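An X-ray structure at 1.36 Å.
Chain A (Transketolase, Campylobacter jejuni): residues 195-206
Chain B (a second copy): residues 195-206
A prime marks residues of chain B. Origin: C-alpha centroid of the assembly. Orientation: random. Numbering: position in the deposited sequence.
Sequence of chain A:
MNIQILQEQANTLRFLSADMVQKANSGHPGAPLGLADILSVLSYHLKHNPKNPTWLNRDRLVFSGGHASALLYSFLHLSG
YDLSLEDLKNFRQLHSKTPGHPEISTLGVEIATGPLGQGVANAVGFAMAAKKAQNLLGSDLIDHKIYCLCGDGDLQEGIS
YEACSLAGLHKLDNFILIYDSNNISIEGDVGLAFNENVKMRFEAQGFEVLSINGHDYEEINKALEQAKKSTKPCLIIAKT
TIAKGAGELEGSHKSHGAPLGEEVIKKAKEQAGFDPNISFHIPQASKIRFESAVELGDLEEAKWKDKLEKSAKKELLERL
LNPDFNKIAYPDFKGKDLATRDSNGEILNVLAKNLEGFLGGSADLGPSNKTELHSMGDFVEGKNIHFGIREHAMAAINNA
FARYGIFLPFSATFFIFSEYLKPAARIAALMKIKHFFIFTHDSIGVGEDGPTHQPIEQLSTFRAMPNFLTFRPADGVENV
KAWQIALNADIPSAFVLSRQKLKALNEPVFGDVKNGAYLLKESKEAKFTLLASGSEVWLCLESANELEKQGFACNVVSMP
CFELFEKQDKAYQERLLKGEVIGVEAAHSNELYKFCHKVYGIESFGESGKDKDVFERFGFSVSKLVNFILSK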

# COMPACT_ATOMS: atom_id res chain seq x y z
N ASN A 195 -13.75 -18.34 -3.79
CA ASN A 195 -14.00 -19.77 -4.02
C ASN A 195 -12.76 -20.50 -4.57
O ASN A 195 -12.91 -21.52 -5.25
CB ASN A 195 -15.23 -20.00 -4.92
CG ASN A 195 -14.97 -19.70 -6.36
OD1 ASN A 195 -14.05 -18.98 -6.71
ND2 ASN A 195 -15.82 -20.25 -7.24
N GLU A 196 -11.58 -20.04 -4.23
CA GLU A 196 -10.33 -20.70 -4.62
C GLU A 196 -10.26 -22.12 -4.10
O GLU A 196 -10.80 -22.42 -3.02
CB GLU A 196 -9.09 -19.99 -4.06
CG GLU A 196 -8.95 -18.59 -4.55
CD GLU A 196 -7.68 -17.90 -4.07
OE1 GLU A 196 -6.94 -18.45 -3.24
OE2 GLU A 196 -7.47 -16.75 -4.54
N ASN A 197 -9.57 -22.97 -4.85
CA ASN A 197 -9.13 -24.26 -4.34
C ASN A 197 -7.87 -23.98 -3.51
O ASN A 197 -6.77 -23.84 -4.04
CB ASN A 197 -8.88 -25.23 -5.50
CG ASN A 197 -8.52 -26.61 -5.01
OD1 ASN A 197 -7.93 -26.77 -3.94
ND2 ASN A 197 -8.86 -27.61 -5.81
N VAL A 198 -8.06 -23.84 -2.20
CA VAL A 198 -7.00 -23.41 -1.31
C VAL A 198 -5.87 -24.46 -1.25
O VAL A 198 -4.69 -24.10 -1.25
CB VAL A 198 -7.55 -23.08 0.10
CG1 VAL A 198 -6.40 -22.81 1.12
CG2 VAL A 198 -8.51 -21.86 -0.00
N LYS A 199 -6.23 -25.75 -1.25
CA LYS A 199 -5.21 -26.79 -1.28
C LYS A 199 -4.31 -26.65 -2.52
O LYS A 199 -3.09 -26.65 -2.41
CB LYS A 199 -5.87 -28.16 -1.21
CG LYS A 199 -4.93 -29.35 -1.28
CD LYS A 199 -5.70 -30.63 -0.91
CE LYS A 199 -4.77 -31.79 -0.68
NZ LYS A 199 -4.25 -32.31 -1.95
N MSE A 200 -4.93 -26.50 -3.69
CA MSE A 200 -4.16 -26.33 -4.90
C MSE A 200 -3.30 -25.08 -4.93
O MSE A 200 -2.14 -25.10 -5.41
CB MSE A 200 -5.09 -26.34 -6.12
CG MSE A 200 -4.39 -26.45 -7.45
SE MSE A 200 -5.58 -26.60 -8.94
CE MSE A 200 -7.07 -27.35 -8.23
N ARG A 201 -3.84 -23.97 -4.42
CA ARG A 201 -3.10 -22.73 -4.33
C ARG A 201 -1.82 -22.92 -3.55
O ARG A 201 -0.75 -22.49 -3.99
CB ARG A 201 -3.98 -21.69 -3.63
CG ARG A 201 -3.27 -20.51 -3.01
CD ARG A 201 -4.22 -19.70 -2.17
NE ARG A 201 -3.51 -18.69 -1.40
CZ ARG A 201 -4.09 -17.67 -0.79
NH1 ARG A 201 -5.41 -17.46 -0.90
NH2 ARG A 201 -3.36 -16.84 -0.04
N PHE A 202 -1.94 -23.55 -2.38
CA PHE A 202 -0.76 -23.70 -1.53
C PHE A 202 0.20 -24.78 -2.02
O PHE A 202 1.42 -24.65 -1.88
CB PHE A 202 -1.17 -23.93 -0.08
CG PHE A 202 -1.49 -22.64 0.65
CD1 PHE A 202 -2.73 -22.06 0.54
CD2 PHE A 202 -0.55 -22.06 1.47
CE1 PHE A 202 -3.02 -20.87 1.19
CE2 PHE A 202 -0.84 -20.88 2.13
CZ PHE A 202 -2.09 -20.29 1.98
N GLU A 203 -0.34 -25.84 -2.63
CA GLU A 203 0.54 -26.81 -3.27
C GLU A 203 1.32 -26.19 -4.43
O GLU A 203 2.50 -26.50 -4.64
CB GLU A 203 -0.26 -28.04 -3.73
CG GLU A 203 -0.73 -28.88 -2.52
CD GLU A 203 -1.57 -30.11 -2.87
OE1 GLU A 203 -1.78 -30.95 -1.95
OE2 GLU A 203 -2.03 -30.26 -4.02
N ALA A 204 0.72 -25.22 -5.13
CA ALA A 204 1.41 -24.51 -6.22
C ALA A 204 2.59 -23.69 -5.70
O ALA A 204 3.56 -23.44 -6.42
CB ALA A 204 0.45 -23.60 -6.97
N GLN A 205 2.53 -23.32 -4.42
CA GLN A 205 3.56 -22.56 -3.75
C GLN A 205 4.42 -23.42 -2.84
O GLN A 205 5.07 -22.89 -1.93
CB GLN A 205 2.95 -21.41 -2.93
CG GLN A 205 2.22 -20.43 -3.77
CD GLN A 205 1.77 -19.21 -2.99
OE1 GLN A 205 1.18 -19.35 -1.92
NE2 GLN A 205 2.02 -18.01 -3.51
N GLY A 206 4.44 -24.74 -3.05
CA GLY A 206 5.38 -25.61 -2.38
C GLY A 206 5.06 -26.00 -0.96
O GLY A 206 5.97 -26.40 -0.24
N ASN B 195 9.56 -19.69 -7.80
CA ASN B 195 9.50 -21.02 -8.42
C ASN B 195 8.12 -21.66 -8.29
O ASN B 195 8.01 -22.90 -8.29
CB ASN B 195 10.60 -21.95 -7.87
CG ASN B 195 10.33 -22.45 -6.49
OD1 ASN B 195 9.54 -21.87 -5.74
ND2 ASN B 195 10.99 -23.55 -6.11
N GLU B 196 7.07 -20.87 -8.24
CA GLU B 196 5.69 -21.38 -8.20
C GLU B 196 5.38 -22.22 -9.42
O GLU B 196 5.90 -21.98 -10.51
CB GLU B 196 4.65 -20.24 -8.20
CG GLU B 196 4.76 -19.35 -7.01
CD GLU B 196 3.70 -18.28 -6.96
OE1 GLU B 196 2.91 -18.11 -7.91
OE2 GLU B 196 3.68 -17.56 -5.92
N ASN B 197 4.48 -23.19 -9.22
CA ASN B 197 3.82 -23.87 -10.33
C ASN B 197 2.70 -22.93 -10.79
O ASN B 197 1.62 -22.88 -10.20
CB ASN B 197 3.32 -25.23 -9.89
CG ASN B 197 2.72 -26.01 -11.03
OD1 ASN B 197 2.18 -25.43 -11.97
ND2 ASN B 197 2.81 -27.33 -10.94
N VAL B 198 2.99 -22.13 -11.81
CA VAL B 198 2.09 -21.08 -12.25
C VAL B 198 0.79 -21.67 -12.81
O VAL B 198 -0.29 -21.14 -12.53
CB VAL B 198 2.79 -20.14 -13.28
CG1 VAL B 198 1.78 -19.13 -13.91
CG2 VAL B 198 3.96 -19.41 -12.58
N LYS B 199 0.88 -22.79 -13.54
CA LYS B 199 -0.33 -23.44 -14.03
C LYS B 199 -1.25 -23.83 -12.87
O LYS B 199 -2.44 -23.53 -12.88
CB LYS B 199 0.05 -24.64 -14.88
CG LYS B 199 -1.11 -25.46 -15.43
CD LYS B 199 -0.59 -26.44 -16.49
CE LYS B 199 -1.72 -27.07 -17.26
NZ LYS B 199 -2.41 -28.09 -16.46
N MSE B 200 -0.69 -24.48 -11.85
CA MSE B 200 -1.48 -24.86 -10.70
C MSE B 200 -2.08 -23.69 -9.93
O MSE B 200 -3.24 -23.74 -9.48
CB MSE B 200 -0.65 -25.72 -9.75
CG MSE B 200 -1.43 -26.40 -8.66
SE MSE B 200 -0.39 -27.59 -7.57
CE MSE B 200 0.96 -28.09 -8.67
N ARG B 201 -1.30 -22.61 -9.78
CA ARG B 201 -1.76 -21.41 -9.12
C ARG B 201 -3.00 -20.88 -9.80
O ARG B 201 -4.00 -20.57 -9.13
CB ARG B 201 -0.65 -20.37 -9.19
CG ARG B 201 -1.08 -18.92 -9.01
CD ARG B 201 0.06 -17.99 -9.33
NE ARG B 201 -0.38 -16.61 -9.36
CZ ARG B 201 0.43 -15.56 -9.34
NH1 ARG B 201 1.75 -15.72 -9.22
NH2 ARG B 201 -0.08 -14.33 -9.46
N PHE B 202 -2.94 -20.77 -11.13
CA PHE B 202 -4.08 -20.19 -11.85
C PHE B 202 -5.27 -21.14 -11.98
O PHE B 202 -6.42 -20.72 -11.94
CB PHE B 202 -3.64 -19.66 -13.21
CG PHE B 202 -3.02 -18.27 -13.13
CD1 PHE B 202 -1.70 -18.11 -12.78
CD2 PHE B 202 -3.77 -17.16 -13.42
CE1 PHE B 202 -1.14 -16.85 -12.69
CE2 PHE B 202 -3.22 -15.90 -13.34
CZ PHE B 202 -1.88 -15.76 -12.97
N GLU B 203 -4.99 -22.45 -12.09
CA GLU B 203 -6.08 -23.41 -12.03
C GLU B 203 -6.79 -23.39 -10.68
O GLU B 203 -8.01 -23.52 -10.61
CB GLU B 203 -5.57 -24.82 -12.38
CG GLU B 203 -5.20 -24.93 -13.88
CD GLU B 203 -4.65 -26.28 -14.32
OE1 GLU B 203 -4.55 -26.50 -15.56
OE2 GLU B 203 -4.30 -27.13 -13.47
N ALA B 204 -6.05 -23.11 -9.60
CA ALA B 204 -6.65 -23.00 -8.26
C ALA B 204 -7.61 -21.81 -8.17
O ALA B 204 -8.55 -21.82 -7.37
CB ALA B 204 -5.57 -22.87 -7.19
N GLN B 205 -7.39 -20.82 -9.03
CA GLN B 205 -8.21 -19.63 -9.11
C GLN B 205 -9.17 -19.65 -10.29
O GLN B 205 -9.64 -18.59 -10.72
CB GLN B 205 -7.33 -18.37 -9.19
CG GLN B 205 -6.48 -18.18 -8.00
CD GLN B 205 -5.74 -16.86 -8.00
OE1 GLN B 205 -5.13 -16.50 -9.00
NE2 GLN B 205 -5.78 -16.12 -6.89
N GLY B 206 -9.46 -20.83 -10.84
CA GLY B 206 -10.51 -20.98 -11.82
C GLY B 206 -10.19 -20.58 -13.24
O GLY B 206 -11.12 -20.32 -14.00
O HOH W 1 -11.88 -22.21 -8.05
O HOH W 2 6.70 -24.79 -6.28

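Two copies of the same short helix of transketolase, beginning at Val198, pack across an exact two-fold axis, nearly antiparallel at 160°, with their axes 7.9 Å apart at closest approach; together the stretches bury 575 Å². The register places Arg201 beside Arg201′ (CA to CA 5.1 Å) and the start of each helix beside the end of the other. Because the two-fold is exact, every contact described for one copy recurs in the other.

Apolar packing fills the middle. Met200, present as selenomethionine, directs its CB toward the partner and extends with chi1 and chi2 both t. Met200 CG lies only 3.2 Å from Met200′ CG, a tight approach across the axis, while Met200 SE reaches along the partner helix to within 3.6 Å of Ala204′ N and 3.9 Å of Glu203′ CB. The flexible, unbranched chain can follow the helix surface in this way. Ala204 also points toward the partner and is buried: Ala204 CB sits 3.7 Å from Met200′ CB and 3.5 Å from Arg201′ N. A single methyl suits this site, because the opposing backbone is so near.

Backbone polar contacts close both ends. Asn197 N donates to Ala204′ O (3.0 Å, 163°), joining the start of one helix to the far end of the other, and Glu196 CA makes a CA-H...O contact with the same Ala204′ O at 3.5 Å. Asn197 does double duty: its CB points toward the partner but the end of the side chain leads away, and Asn197 OD1 caps its own helix by accepting from Met200 N at 3.0 Å, while Asn197 N makes the crossing bond. Water 1 lies 3.1 Å from Asn195 O and, more weakly, 3.4 Å from Ala204′ O; water 2 occupies the symmetric site.

Side-chain hydrogen bonds flank these contacts. Gln205′ NE2 donates to Glu196 OE2 at 3.0 Å with a nearly straight angle of 169°. The CB of each residue points sideways, but both chains, with chi1 m and chi2 t, bring their ends across. The amide supplies a proton to the carboxylate without adding charge. The other carboxylate oxygen, Glu196 OE1, accepts from Arg201 NH1 in a salt bridge of 3.0 Å within the copy, so the buried acid is paired with a positive charge while Glu196 OE2 meets the partner. The CA-to-CB bond of Arg201 points away from the partner, yet Arg201 CB remains 4.1 Å from Ala204′ CB. At the more open margin, Lys199 NZ pairs with Glu203 OE1 at 2.8 Å within its own helix.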